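Local coordinates for protein alkaline serine protease (Thermobifida fusca, PDB 2PFE) that probably cleaves peptide bonds inside proteins as a secreted serine endopeptidase of the chymotrypsin (S1) family, this chain being the mature protease domain of a longer precursor, at residues G57-W62 / V153-T158; Q116-A121 / I166-P171; N7-G12 / T28-A33. One frame throughout, in Å; residues are numbered along the deposited sequence. Where two conformers were deposited one is given.

Interaction 1. Residues G57-W62 / V153-T158; sequences GRDMGW and VTSGGT. With AES (4-(2-aminoethyl)benzenesulfonyl fluoride), chain D.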
ATOM      1  N   GLY A  57      -6.261   3.979 -14.396  1.00  3.02           N
ATOM      2  CA  GLY A  57      -7.117   5.095 -14.007  1.00  3.67           C
ATOM      3  C   GLY A  57      -6.807   5.522 -12.587  1.00  4.13           C
ATOM      4  O   GLY A  57      -6.359   6.656 -12.340  1.00  4.25           O
ATOM      5  N   ARG A  58      -7.077   4.619 -11.644  1.00  3.57           N
ATOM      6  CA  ARG A  58      -6.550   4.728 -10.279  1.00  4.44           C
ATOM      7  C   ARG A  58      -5.582   3.565 -10.064  1.00  3.73           C
ATOM      8  O   ARG A  58      -5.278   2.837 -11.006  1.00  3.47           O
ATOM      9  CB  ARG A  58      -7.679   4.749  -9.242  1.00  5.13           C
ATOM     10  CG  ARG A  58      -8.697   5.913  -9.356  1.00  8.78           C
ATOM     11  CD  ARG A  58      -8.072   7.285  -8.969  1.00 15.90           C
ATOM     12  NE  ARG A  58      -8.931   8.072  -8.073  1.00 19.39           N
ATOM     13  CZ  ARG A  58      -8.587   8.518  -6.855  1.00 18.75           C
ATOM     14  NH1 ARG A  58      -7.362   8.321  -6.339  1.00 18.03           N
ATOM     15  NH2 ARG A  58      -9.475   9.202  -6.150  1.00 20.03           N
ATOM     16  N   ASP A  59      -5.081   3.404  -8.841  1.00  3.89           N
ATOM     17  CA  ASP A  59      -4.253   2.236  -8.528  1.00  3.97           C
ATOM     18  C   ASP A  59      -4.508   1.766  -7.101  1.00  3.85           C
ATOM     19  O   ASP A  59      -3.640   1.864  -6.202  1.00  4.50           O
ATOM     20  CB  ASP A  59      -2.760   2.475  -8.809  1.00  3.64           C
ATOM     21  CG  ASP A  59      -1.957   1.179  -8.783  1.00  4.99           C
ATOM     22  OD1 ASP A  59      -2.570   0.096  -8.615  1.00  4.86           O
ATOM     23  OD2 ASP A  59      -0.719   1.217  -8.944  1.00  4.59           O
ATOM     24  N   MET A  60      -5.729   1.274  -6.906  1.00  4.33           N
ATOM     25  CA  MET A  60      -6.253   0.984  -5.591  1.00  4.84           C
ATOM     26  C   MET A  60      -6.972  -0.368  -5.573  1.00  3.74           C
ATOM     27  O   MET A  60      -7.675  -0.726  -6.530  1.00  3.23           O
ATOM     28  CB  MET A  60      -7.207   2.097  -5.156  1.00  5.28           C
ATOM     29  CG  MET A  60      -8.376   2.338  -6.090  1.00  4.96           C
ATOM     30  SD  MET A  60      -9.380   3.694  -5.507  1.00  8.27           S
ATOM     31  CE  MET A  60      -8.360   5.120  -5.586  1.00 13.55           C
ATOM     32  N   GLY A  61      -6.837  -1.078  -4.461  1.00  3.52           N
ATOM     33  CA  GLY A  61      -7.417  -2.404  -4.331  1.00  3.48           C
ATOM     34  C   GLY A  61      -7.475  -2.819  -2.887  1.00  3.58           C
ATOM     35  O   GLY A  61      -6.883  -2.157  -2.007  1.00  3.68           O
ATOM     36  N   TRP A  62      -8.186  -3.905  -2.640  1.00  4.19           N
ATOM     37  CA  TRP A  62      -8.091  -4.558  -1.355  1.00  3.89           C
ATOM     38  C   TRP A  62      -8.313  -6.052  -1.483  1.00  4.13           C
ATOM     39  O   TRP A  62      -8.937  -6.527  -2.441  1.00  4.12           O
ATOM     40  CB  TRP A  62      -9.020  -3.911  -0.309  1.00  5.00           C
ATOM     41  CG  TRP A  62     -10.454  -4.284  -0.395  1.00  4.53           C
ATOM     42  CD1 TRP A  62     -11.362  -3.863  -1.326  1.00  5.45           C
ATOM     43  CD2 TRP A  62     -11.175  -5.124   0.522  1.00  4.63           C
ATOM     44  NE1 TRP A  62     -12.600  -4.401  -1.053  1.00  5.68           N
ATOM     45  CE2 TRP A  62     -12.519  -5.164   0.078  1.00  5.33           C
ATOM     46  CE3 TRP A  62     -10.818  -5.835   1.673  1.00  6.64           C
ATOM     47  CZ2 TRP A  62     -13.508  -5.917   0.732  1.00  5.66           C
ATOM     48  CZ3 TRP A  62     -11.810  -6.585   2.336  1.00  5.33           C
ATOM     49  CH2 TRP A  62     -13.134  -6.618   1.856  1.00  4.66           C
ATOM     50  N   VAL A 153      -0.681   3.794  -0.532  1.00  3.50           N
ATOM     51  CA  VAL A 153      -0.071   2.527  -0.862  1.00  3.51           C
ATOM     52  C   VAL A 153       0.804   2.692  -2.103  1.00  3.83           C
ATOM     53  O   VAL A 153       0.480   3.468  -3.007  1.00  4.24           O
ATOM     54  CB  VAL A 153      -1.135   1.411  -1.071  1.00  3.69           C
ATOM     55  CG1 VAL A 153      -1.887   1.135   0.240  1.00  4.89           C
ATOM     56  CG2 VAL A 153      -2.117   1.792  -2.143  1.00  5.33           C
ATOM     57  N   THR A 154       1.903   1.943  -2.157  1.00  3.60           N
ATOM     58  CA  THR A 154       2.865   2.125  -3.236  1.00  3.90           C
ATOM     59  C   THR A 154       2.290   1.713  -4.592  1.00  4.05           C
ATOM     60  O   THR A 154       1.829   0.573  -4.783  1.00  4.42           O
ATOM     61  CB  THR A 154       4.142   1.326  -2.974  1.00  3.63           C
ATOM     62  OG1 THR A 154       4.662   1.713  -1.691  1.00  4.40           O
ATOM     63  CG2 THR A 154       5.197   1.613  -4.063  1.00  4.87           C
ATOM     64  N   SER A 155       2.352   2.645  -5.545  1.00  4.47           N
ATOM     65  CA  SER A 155       1.838   2.407  -6.897  1.00  4.66           C
ATOM     66  C   SER A 155       2.913   2.133  -7.939  1.00  5.05           C
ATOM     67  O   SER A 155       2.711   1.289  -8.817  1.00  5.97           O
ATOM     68  CB  SER A 155       0.978   3.604  -7.351  1.00  5.36           C
ATOM     69  OG  SER A 155       0.537   3.503  -8.709  1.00  4.12           O
ATOM     70  N   GLY A 156       4.037   2.841  -7.872  1.00  4.44           N
ATOM     71  CA  GLY A 156       4.979   2.782  -8.980  1.00  6.25           C
ATOM     72  C   GLY A 156       6.136   3.716  -8.790  1.00  6.84           C
ATOM     73  O   GLY A 156       6.257   4.360  -7.754  1.00  8.28           O
ATOM     74  N   GLY A 157       7.009   3.780  -9.784  1.00  7.48           N
ATOM     75  CA  GLY A 157       8.084   4.751  -9.695  1.00  8.58           C
ATOM     76  C   GLY A 157       9.201   4.333 -10.599  1.00  7.97           C
ATOM     77  O   GLY A 157       9.020   3.474 -11.463  1.00  8.01           O
ATOM     78  N   THR A 158      10.363   4.945 -10.415  1.00  7.68           N
ATOM     79  CA  THR A 158      11.512   4.639 -11.271  1.00  8.43           C
ATOM     80  C   THR A 158      12.762   4.547 -10.425  1.00  8.51           C
ATOM     81  O   THR A 158      12.829   5.174  -9.373  1.00  9.13           O
ATOM     82  CB  THR A 158      11.709   5.674 -12.397  1.00  9.11           C
ATOM     83  OG1 THR A 158      12.711   5.188 -13.297  1.00 10.01           O
ATOM     84  CG2 THR A 158      12.142   7.026 -11.843  1.00 11.24           C
TER
HETATM   85  C3  AES D1002       8.970  -1.107  -9.385  1.00 19.87           C
HETATM   86  C2  AES D1002       7.767  -1.461  -8.766  1.00 20.34           C
HETATM   87  C1  AES D1002       7.270  -0.666  -7.733  1.00 19.84           C
HETATM   88  S   AES D1002       5.782  -1.033  -6.859  1.00 18.07           S
HETATM   89  O1S AES D1002       4.701  -0.012  -7.050  1.00 15.69           O
HETATM   90  O2S AES D1002       6.456  -0.811  -5.220  1.00 20.38           O
HETATM   91  C6  AES D1002       7.987   0.451  -7.303  1.00 19.69           C
HETATM   92  C5  AES D1002       9.180   0.805  -7.922  1.00 19.73           C
HETATM   93  C4  AES D1002       9.684   0.028  -8.960  1.00 20.15           C
HETATM   94  C7  AES D1002      10.998   0.476  -9.587  1.00 21.57           C
HETATM   95  C8  AES D1002      11.196  -0.064 -11.001  1.00 23.83           C
HETATM   96  N8  AES D1002      12.007   0.847 -11.786  1.00 26.10           N
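The carboxylate of Asp-59 meets Ser-155 at one oxygen: OD2 takes the Ser-155 hydroxyl on its anti lone pair, the side turned away from OD1, with OG to OD2 at 2.6 Å. A second flat group lies just before it in the chain, where the methyl CE of Met-60 sits 3.4 Å above one face of the Arg-58 guanidinium, toward its rim. With CG anti to the backbone N (chi1 -167°), the Asp-59 carboxylate extends toward Ser-155, bridging the 6.3 Å between the CA atoms of the two residues. Beside the polar bond, Val-153 CG2 packs loosely on the backbone oxygen of Asp-59.

OD2 is also hydrogen-bonded to ND1 of His-35, the predicted charge-relay histidine, so this oxygen has at least two hydrogen bonds. The Ser-155 hydroxyl, which gives its proton to Asp-59, is also hydrogen-bonded to Tyr-120 OH. Serine suits the place because it is small and its hydroxyl can both give and accept. On the other side of strand 149-157 lies the sulfonyl inhibitor: Thr-154 turns its methyl CG2 toward the sulfonyl group, and O1S is 3.0 Å from Gly-156 N. Gly-156 and Gly-157, being without side chains, probably allow the aromatic ring to lie along the strand, and the amine N8 ends 4.0 Å from Gly-157 O. A classic beta bulge at Ser-155 and Gly-156, both facing Phe-168, offsets the chain. The arrangement is that of a chymotrypsin-like active site, where a serine from the wall of the specificity pocket probably helps to hold the predicted catalytic-triad aspartate in place, as in related proteases.

Interaction 2. Residues Q116-A121 / I166-P171; sequences QTVRYA and ITFFQP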
ATOM      1  N   GLN A 116      -0.833  13.648  -9.413  1.00  4.12           N
ATOM      2  CA  GLN A 116       0.020  13.452 -10.569  1.00  4.70           C
ATOM      3  C   GLN A 116      -0.454  12.297 -11.424  1.00  4.23           C
ATOM      4  O   GLN A 116      -0.980  11.306 -10.896  1.00  4.62           O
ATOM      5  CB  GLN A 116       1.456  13.168 -10.128  1.00  5.25           C
ATOM      6  CG  GLN A 116       2.056  14.317  -9.380  1.00  6.07           C
ATOM      7  CD  GLN A 116       2.166  15.547 -10.231  1.00  7.78           C
ATOM      8  OE1 GLN A 116       2.936  15.588 -11.187  1.00 10.51           O
ATOM      9  NE2 GLN A 116       1.360  16.548  -9.917  1.00  7.73           N
ATOM     10  N   THR A 117      -0.244  12.446 -12.734  1.00  4.94           N
ATOM     11  CA  THR A 117      -0.631  11.447 -13.723  1.00  4.41           C
ATOM     12  C   THR A 117       0.607  10.746 -14.225  1.00  4.79           C
ATOM     13  O   THR A 117       1.592  11.412 -14.565  1.00  5.06           O
ATOM     14  CB  THR A 117      -1.304  12.139 -14.897  1.00  3.88           C
ATOM     15  OG1 THR A 117      -2.549  12.680 -14.451  1.00  5.66           O
ATOM     16  CG2 THR A 117      -1.524  11.156 -16.062  1.00  7.37           C
ATOM     17  N   VAL A 118       0.591   9.407 -14.211  1.00  5.16           N
ATOM     18  CA  VAL A 118       1.706   8.616 -14.734  1.00  6.69           C
ATOM     19  C   VAL A 118       1.188   7.672 -15.823  1.00  5.85           C
ATOM     20  O   VAL A 118       0.183   6.983 -15.616  1.00  5.53           O
ATOM     21  CB  VAL A 118       2.371   7.804 -13.595  1.00  6.83           C
ATOM     22  CG1 VAL A 118       3.522   6.934 -14.101  1.00  9.52           C
ATOM     23  CG2 VAL A 118       2.854   8.752 -12.489  1.00  8.25           C
ATOM     24  N   ARG A 119       1.849   7.681 -16.983  1.00  7.28           N
ATOM     25  CA  ARG A 119       1.459   6.838 -18.119  1.00  8.53           C
ATOM     26  C   ARG A 119       2.180   5.483 -18.021  1.00  8.74           C
ATOM     27  O   ARG A 119       3.137   5.246 -18.758  1.00 10.25           O
ATOM     28  CB  ARG A 119       1.720   7.528 -19.503  1.00  8.29           C
ATOM     29  CG  ARG A 119       1.352   9.050 -19.596  1.00 10.78           C
ATOM     30  CD  ARG A 119       0.849   9.522 -20.973  1.00 11.98           C
ATOM     31  NE  ARG A 119       1.255  10.876 -21.415  1.00 17.04           N
ATOM     32  CZ  ARG A 119       1.457  11.962 -20.654  1.00 17.21           C
ATOM     33  NH1 ARG A 119       1.287  11.945 -19.336  1.00 17.52           N
ATOM     34  NH2 ARG A 119       1.813  13.107 -21.235  1.00 19.79           N
ATOM     35  N   TYR A 120       1.725   4.611 -17.106  1.00  8.45           N
ATOM     36  CA  TYR A 120       2.234   3.239 -17.006  1.00  8.73           C
ATOM     37  C   TYR A 120       1.942   2.425 -18.287  1.00  9.25           C
ATOM     38  O   TYR A 120       0.989   2.705 -19.027  1.00  8.07           O
ATOM     39  CB  TYR A 120       1.625   2.491 -15.814  1.00  8.64           C
ATOM     40  CG  TYR A 120       1.893   3.026 -14.413  1.00  7.56           C
ATOM     41  CD1 TYR A 120       0.824   3.230 -13.526  1.00  7.47           C
ATOM     42  CD2 TYR A 120       3.189   3.268 -13.942  1.00  7.58           C
ATOM     43  CE1 TYR A 120       1.034   3.686 -12.215  1.00  7.97           C
ATOM     44  CE2 TYR A 120       3.410   3.719 -12.629  1.00  6.80           C
ATOM     45  CZ  TYR A 120       2.322   3.932 -11.774  1.00  6.63           C
ATOM     46  OH  TYR A 120       2.512   4.361 -10.480  1.00  6.74           O
ATOM     47  N   ALA A 121       2.744   1.388 -18.524  1.00 10.34           N
ATOM     48  CA  ALA A 121       2.549   0.497 -19.673  1.00 10.77           C
ATOM     49  C   ALA A 121       1.151  -0.145 -19.747  1.00 10.93           C
ATOM     50  O   ALA A 121       0.655  -0.390 -20.834  1.00 11.50           O
ATOM     51  CB  ALA A 121       3.638  -0.589 -19.712  1.00 11.57           C
ATOM     52  N   ILE A 166      12.419   7.798  -7.689  1.00  5.84           N
ATOM     53  CA  ILE A 166      11.230   8.469  -7.207  1.00  6.96           C
ATOM     54  C   ILE A 166      10.134   7.424  -7.134  1.00  6.18           C
ATOM     55  O   ILE A 166      10.194   6.381  -7.805  1.00  7.06           O
ATOM     56  CB  ILE A 166      10.788   9.673  -8.083  1.00  6.96           C
ATOM     57  CG1 ILE A 166      10.271   9.204  -9.441  1.00  9.13           C
ATOM     58  CG2 ILE A 166      11.903  10.740  -8.217  1.00  7.40           C
ATOM     59  CD1 ILE A 166       9.500  10.272 -10.240  1.00  9.18           C
ATOM     60  N   THR A 167       9.126   7.692  -6.318  1.00  5.17           N
ATOM     61  CA  THR A 167       8.062   6.720  -6.116  1.00  5.96           C
ATOM     62  C   THR A 167       6.766   7.442  -5.964  1.00  6.38           C
ATOM     63  O   THR A 167       6.702   8.463  -5.287  1.00 10.11           O
ATOM     64  CB  THR A 167       8.281   6.007  -4.808  1.00  6.26           C
ATOM     65  OG1 THR A 167       8.574   7.051  -3.857  0.70  6.29           O
ATOM     66  CG2 THR A 167       9.402   5.010  -4.951  0.70  7.25           C
ATOM     67  N   PHE A 168       5.734   6.840  -6.521  1.00  4.42           N
ATOM     68  CA  PHE A 168       4.368   7.343  -6.489  1.00  3.03           C
ATOM     69  C   PHE A 168       3.522   6.476  -5.559  1.00  3.21           C
ATOM     70  O   PHE A 168       3.606   5.245  -5.609  1.00  4.20           O
ATOM     71  CB  PHE A 168       3.769   7.322  -7.902  1.00  3.48           C
ATOM     72  CG  PHE A 168       4.458   8.237  -8.842  1.00  4.15           C
ATOM     73  CD1 PHE A 168       5.532   7.807  -9.618  1.00  6.71           C
ATOM     74  CD2 PHE A 168       4.042   9.545  -8.938  1.00  4.34           C
ATOM     75  CE1 PHE A 168       6.168   8.703 -10.506  1.00  8.12           C
ATOM     76  CE2 PHE A 168       4.649  10.438  -9.819  1.00  6.10           C
ATOM     77  CZ  PHE A 168       5.711  10.034 -10.580  1.00  5.90           C
ATOM     78  N   PHE A 169       2.666   7.118  -4.775  1.00  3.38           N
ATOM     79  CA  PHE A 169       1.653   6.407  -4.012  1.00  3.79           C
ATOM     80  C   PHE A 169       0.215   6.784  -4.368  1.00  4.92           C
ATOM     81  O   PHE A 169      -0.062   7.922  -4.728  1.00  4.30           O
ATOM     82  CB  PHE A 169       1.939   6.427  -2.487  1.00  2.85           C
ATOM     83  CG  PHE A 169       1.714   7.744  -1.771  1.00  3.29           C
ATOM     84  CD1 PHE A 169       0.426   8.176  -1.462  1.00  3.93           C
ATOM     85  CD2 PHE A 169       2.811   8.476  -1.264  1.00  3.41           C
ATOM     86  CE1 PHE A 169       0.224   9.324  -0.705  1.00  4.63           C
ATOM     87  CE2 PHE A 169       2.619   9.619  -0.512  1.00  4.11           C
ATOM     88  CZ  PHE A 169       1.317  10.049  -0.216  1.00  3.26           C
ATOM     89  N   GLN A 170      -0.661   5.787  -4.242  1.00  4.04           N
ATOM     90  CA  GLN A 170      -2.106   5.974  -4.326  1.00  3.52           C
ATOM     91  C   GLN A 170      -2.548   6.405  -2.930  1.00  4.35           C
ATOM     92  O   GLN A 170      -2.394   5.647  -1.990  1.00  3.75           O
ATOM     93  CB  GLN A 170      -2.734   4.625  -4.727  1.00  4.33           C
ATOM     94  CG  GLN A 170      -4.189   4.446  -4.364  1.00  3.41           C
ATOM     95  CD  GLN A 170      -5.096   5.404  -5.123  1.00  4.25           C
ATOM     96  OE1 GLN A 170      -5.762   6.261  -4.526  1.00  6.94           O
ATOM     97  NE2 GLN A 170      -5.107   5.286  -6.448  1.00  4.09           N
ATOM     98  N   PRO A 171      -3.070   7.632  -2.774  1.00  3.63           N
ATOM     99  CA  PRO A 171      -3.554   8.087  -1.468  1.00  4.74           C
ATOM    100  C   PRO A 171      -4.587   7.126  -0.857  1.00  4.37           C
ATOM    101  O   PRO A 171      -5.398   6.507  -1.578  1.00  4.41           O
ATOM    102  CB  PRO A 171      -4.142   9.481  -1.763  1.00  4.78           C
ATOM    103  CG  PRO A 171      -3.331   9.935  -2.953  1.00  3.96           C
ATOM    104  CD  PRO A 171      -3.188   8.687  -3.795  1.00  4.31           C
TER
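Val-118 sets one methyl squarely on the ring of Phe-168: CG2 lies 3.6 Å from the ring centroid and 10° off the normal, a CH-pi contact over the middle of the face. All six ring carbons are thus at similar range, the nearest being CE2, at 3.6 Å from Val-118 CG2. The division of labour between the two methyls follows from chi1 of 179°, which puts CG1 anti to the backbone N and CG2 anti to the carbonyl carbon. While CG2 serves the phenylalanine, CG1 rests on a face of the Tyr-120 ring, toward its rim. A branched valine is well suited to this, since it is wedged between two aromatic rings and offers each a methyl.

Tyr-120 itself reaches across at a slant, its OH 4.1 Å from Phe-168 CB; that hydroxyl is hydrogen-bonded to Ser-155 OG. Gln-116 approaches the same phenylalanine ring obliquely through CB, 4.2 Å from Phe-168 CE2. Only its aliphatic base takes part, for its amide bonds to Lys-114 O through NE2 and to a glycerol, probably from crystallisation, through OE1.

The strands themselves stay apart, their axes 9.4 Å from each other at closest and inclined at 114°, so side chains alone span the gap. Strand 116-120 pairs with 123-126 in a hairpin, where Val-118 and Val-125 are joined by backbone hydrogen bonding. Strand 164-171 belongs to the closed second barrel, between 128-131 and 149-157; Arg-130 of the former also packs on Phe-168, and the hairpin lies against the outside of that barrel.

Interaction 3. Residues N7-G12 / T28-A33; sequences NPYYFG and TGFATA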
ATOM      1  N   ASN A   7       4.600  -6.296   4.842  1.00  5.13           N
ATOM      2  CA  ASN A   7       4.946  -7.692   4.673  1.00  5.59           C
ATOM      3  C   ASN A   7       4.455  -8.216   3.322  1.00  5.67           C
ATOM      4  O   ASN A   7       3.464  -7.717   2.767  1.00  5.96           O
ATOM      5  CB  ASN A   7       4.348  -8.521   5.814  1.00  4.89           C
ATOM      6  CG  ASN A   7       5.138  -8.418   7.103  1.00  6.99           C
ATOM      7  OD1 ASN A   7       6.244  -7.856   7.147  1.00  8.35           O
ATOM      8  ND2 ASN A   7       4.573  -8.984   8.176  1.00  8.39           N
ATOM      9  N   PRO A   8       5.129  -9.244   2.789  1.00  6.21           N
ATOM     10  CA  PRO A   8       4.758  -9.777   1.487  1.00  5.88           C
ATOM     11  C   PRO A   8       3.468 -10.583   1.455  1.00  6.25           C
ATOM     12  O   PRO A   8       3.055 -11.186   2.474  1.00  6.72           O
ATOM     13  CB  PRO A   8       5.928 -10.712   1.138  1.00  6.16           C
ATOM     14  CG  PRO A   8       6.487 -11.124   2.443  1.00  6.58           C
ATOM     15  CD  PRO A   8       6.298  -9.943   3.363  1.00  6.06           C
ATOM     16  N   TYR A   9       2.858 -10.602   0.274  1.00  5.93           N
ATOM     17  CA  TYR A   9       1.832 -11.583  -0.083  1.00  5.88           C
ATOM     18  C   TYR A   9       2.028 -12.046  -1.535  1.00  6.17           C
ATOM     19  O   TYR A   9       2.648 -11.343  -2.340  1.00  5.71           O
ATOM     20  CB  TYR A   9       0.414 -11.054   0.203  1.00  5.65           C
ATOM     21  CG  TYR A   9      -0.092  -9.969  -0.729  1.00  3.71           C
ATOM     22  CD1 TYR A   9      -0.962 -10.271  -1.779  1.00  4.03           C
ATOM     23  CD2 TYR A   9       0.263  -8.631  -0.535  1.00  4.93           C
ATOM     24  CE1 TYR A   9      -1.455  -9.269  -2.628  1.00  4.02           C
ATOM     25  CE2 TYR A   9      -0.225  -7.629  -1.365  1.00  4.72           C
ATOM     26  CZ  TYR A   9      -1.074  -7.940  -2.417  1.00  3.28           C
ATOM     27  OH  TYR A   9      -1.563  -6.968  -3.269  1.00  5.06           O
ATOM     28  N   TYR A  10       1.511 -13.232  -1.861  1.00  7.04           N
ATOM     29  CA  TYR A  10       1.850 -13.880  -3.131  1.00  8.40           C
ATOM     30  C   TYR A  10       0.664 -14.275  -3.987  1.00  8.26           C
ATOM     31  O   TYR A  10      -0.429 -14.560  -3.482  1.00  8.60           O
ATOM     32  CB  TYR A  10       2.725 -15.112  -2.880  1.00  9.31           C
ATOM     33  CG  TYR A  10       3.812 -14.848  -1.877  1.00 11.25           C
ATOM     34  CD1 TYR A  10       3.670 -15.248  -0.555  1.00 13.27           C
ATOM     35  CD2 TYR A  10       4.967 -14.154  -2.238  1.00 11.93           C
ATOM     36  CE1 TYR A  10       4.657 -14.995   0.387  1.00 14.43           C
ATOM     37  CE2 TYR A  10       5.965 -13.884  -1.291  1.00 12.54           C
ATOM     38  CZ  TYR A  10       5.794 -14.310   0.014  1.00 12.75           C
ATOM     39  OH  TYR A  10       6.770 -14.063   0.954  1.00 14.53           O
ATOM     40  N   PHE A  11       0.890 -14.296  -5.295  1.00  8.01           N
ATOM     41  CA  PHE A  11      -0.131 -14.719  -6.252  1.00  7.92           C
ATOM     42  C   PHE A  11       0.564 -15.091  -7.543  1.00  7.22           C
ATOM     43  O   PHE A  11       1.280 -14.291  -8.145  1.00  6.81           O
ATOM     44  CB  PHE A  11      -1.209 -13.634  -6.465  1.00  8.53           C
ATOM     45  CG  PHE A  11      -0.647 -12.275  -6.725  1.00  8.79           C
ATOM     46  CD1 PHE A  11      -0.508 -11.801  -8.024  1.00 11.11           C
ATOM     47  CD2 PHE A  11      -0.239 -11.469  -5.671  1.00 10.98           C
ATOM     48  CE1 PHE A  11       0.043 -10.544  -8.266  1.00 10.96           C
ATOM     49  CE2 PHE A  11       0.312 -10.213  -5.906  1.00  9.27           C
ATOM     50  CZ  PHE A  11       0.459  -9.751  -7.205  1.00 10.97           C
ATOM     51  N   GLY A  12       0.380 -16.342  -7.949  1.00  6.40           N
ATOM     52  CA  GLY A  12       1.043 -16.823  -9.135  1.00  6.05           C
ATOM     53  C   GLY A  12       2.531 -16.572  -9.056  1.00  5.14           C
ATOM     54  O   GLY A  12       3.208 -17.008  -8.121  1.00  3.86           O
ATOM     55  N   THR A  28     -12.753  -8.781   6.905  1.00  6.13           N
ATOM     56  CA  THR A  28     -11.451  -8.173   7.145  1.00  5.94           C
ATOM     57  C   THR A  28     -10.545  -8.386   5.941  1.00  5.65           C
ATOM     58  O   THR A  28     -10.785  -9.263   5.108  1.00  5.66           O
ATOM     59  CB  THR A  28     -10.778  -8.753   8.398  1.00  6.35           C
ATOM     60  OG1 THR A  28     -10.598 -10.164   8.218  1.00  7.80           O
ATOM     61  CG2 THR A  28     -11.637  -8.488   9.635  1.00  7.56           C
ATOM     62  N   GLY A  29      -9.493  -7.590   5.860  1.00  4.55           N
ATOM     63  CA  GLY A  29      -8.599  -7.688   4.721  1.00  4.70           C
ATOM     64  C   GLY A  29      -7.522  -6.651   4.787  1.00  4.38           C
ATOM     65  O   GLY A  29      -7.203  -6.146   5.855  1.00  4.70           O
ATOM     66  N   PHE A  30      -6.947  -6.329   3.643  1.00  4.24           N
ATOM     67  CA  PHE A  30      -5.959  -5.284   3.641  1.00  3.61           C
ATOM     68  C   PHE A  30      -6.022  -4.499   2.341  1.00  3.81           C
ATOM     69  O   PHE A  30      -6.314  -5.059   1.283  1.00  4.56           O
ATOM     70  CB  PHE A  30      -4.555  -5.842   3.921  1.00  4.06           C
ATOM     71  CG  PHE A  30      -4.087  -6.896   2.947  1.00  3.14           C
ATOM     72  CD1 PHE A  30      -3.437  -6.528   1.767  1.00  2.99           C
ATOM     73  CD2 PHE A  30      -4.233  -8.260   3.225  1.00  3.07           C
ATOM     74  CE1 PHE A  30      -2.963  -7.506   0.868  1.00  4.60           C
ATOM     75  CE2 PHE A  30      -3.758  -9.236   2.325  1.00  3.03           C
ATOM     76  CZ  PHE A  30      -3.134  -8.856   1.157  1.00  5.04           C
ATOM     77  N   ALA A  31      -5.792  -3.194   2.439  1.00  3.11           N
ATOM     78  CA  ALA A  31      -5.606  -2.337   1.271  1.00  3.48           C
ATOM     79  C   ALA A  31      -4.280  -2.649   0.597  1.00  3.52           C
ATOM     80  O   ALA A  31      -3.291  -3.021   1.244  1.00  4.47           O
ATOM     81  CB  ALA A  31      -5.648  -0.864   1.669  1.00  3.20           C
ATOM     82  N   THR A  32      -4.269  -2.408  -0.712  1.00  3.71           N
ATOM     83  CA  THR A  32      -3.116  -2.674  -1.537  1.00  4.08           C
ATOM     84  C   THR A  32      -3.237  -1.862  -2.826  1.00  4.28           C
ATOM     85  O   THR A  32      -4.185  -1.078  -2.976  1.00  3.50           O
ATOM     86  CB  THR A  32      -2.941  -4.197  -1.816  1.00  4.97           C
ATOM     87  OG1 THR A  32      -1.706  -4.400  -2.508  1.00  4.18           O
ATOM     88  CG2 THR A  32      -4.105  -4.788  -2.626  1.00  5.59           C
ATOM     89  N   ALA A  33      -2.286  -2.050  -3.744  1.00  4.20           N
ATOM     90  CA  ALA A  33      -2.323  -1.436  -5.055  1.00  4.89           C
ATOM     91  C   ALA A  33      -3.250  -2.242  -5.968  1.00  4.51           C
ATOM     92  O   ALA A  33      -3.233  -3.486  -5.960  1.00  4.68           O
ATOM     93  CB  ALA A  33      -0.907  -1.395  -5.649  1.00  5.21           C
TER
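Tyr-9 and Thr-32 are the closest residues of the two segments by backbone, yet their CA atoms are 10.3 Å apart. Strands 8-11 and 27-32 are therefore not neighbours in one sheet: the first pairs with 14-17 in a small hairpin, with a backbone hydrogen bond between Tyr-9 and Cys-16, while the second runs inside a six-stranded sheet between 20-24 and 60-65. What joins them is side chains, and the extended backbone of strand 27-32, which turns alternate residues to the same side, directs both Phe-30 and Thr-32 at Tyr-9.

The two aromatic rings form a T-shaped pair, centroids 4.8 Å apart and planes at 66°. Phe-30 brings its edge, with CE1 3.5 Å from Tyr-9 CE2 and CZ 3.7 Å from Tyr-9 CG, so its C-H groups point into the pi cloud on one face of the tyrosine. Each ring is sent out between its own backbone N and carbonyl carbon (chi1 72° for Tyr-9, 58° for Phe-30), which directs it across the gap.

At the far end of the ring, the Tyr-9 hydroxyl shares a 2.7 Å hydrogen bond with Thr-32 OG1, which lies near the plane of the tyrosine ring; either hydroxyl may donate. Thr-32 CG2 packs on the same oxygen at 3.4 Å. Tyrosine fits because it combines a face for phenylalanine with a buried polar tip that threonine satisfies.

Val-63 and Ile-65 of strand 60-65 pack on Phe-30, and Tyr-9 also touches Cys-16 and Cys-36, which probably form a disulfide. This is core packing of the N-terminal beta-barrel of a chymotrypsin-type fold, where Thr-32 and Ala-33 open the Thr-Ala-x-His-Cys motif carrying the predicted catalytic histidine, His-35.

Overall arrangement
Interactions 1 and 3 are buried, whereas interaction 2 lies near the surface, its centre about 13 Å from the chain centre. Interaction 1 crosses the cleft between the two barrels by a short polar bond, and Ser-155 OG, hydrogen-bonded to Tyr-120 OH, joins it to the almost wholly apolar interaction 2 on the outside of the second barrel. Interaction 3 mixes aromatic packing with a hydroxyl pair inside the first. Interactions 1 and 3 share the first sheet, where Thr-32 N probably donates a backbone hydrogen bond to Gly-61 O; 1 and 2 share the second, where Phe-168 N probably does so to Gly-156 O. Interactions 2 and 3, on opposite sides of the centre, do not touch.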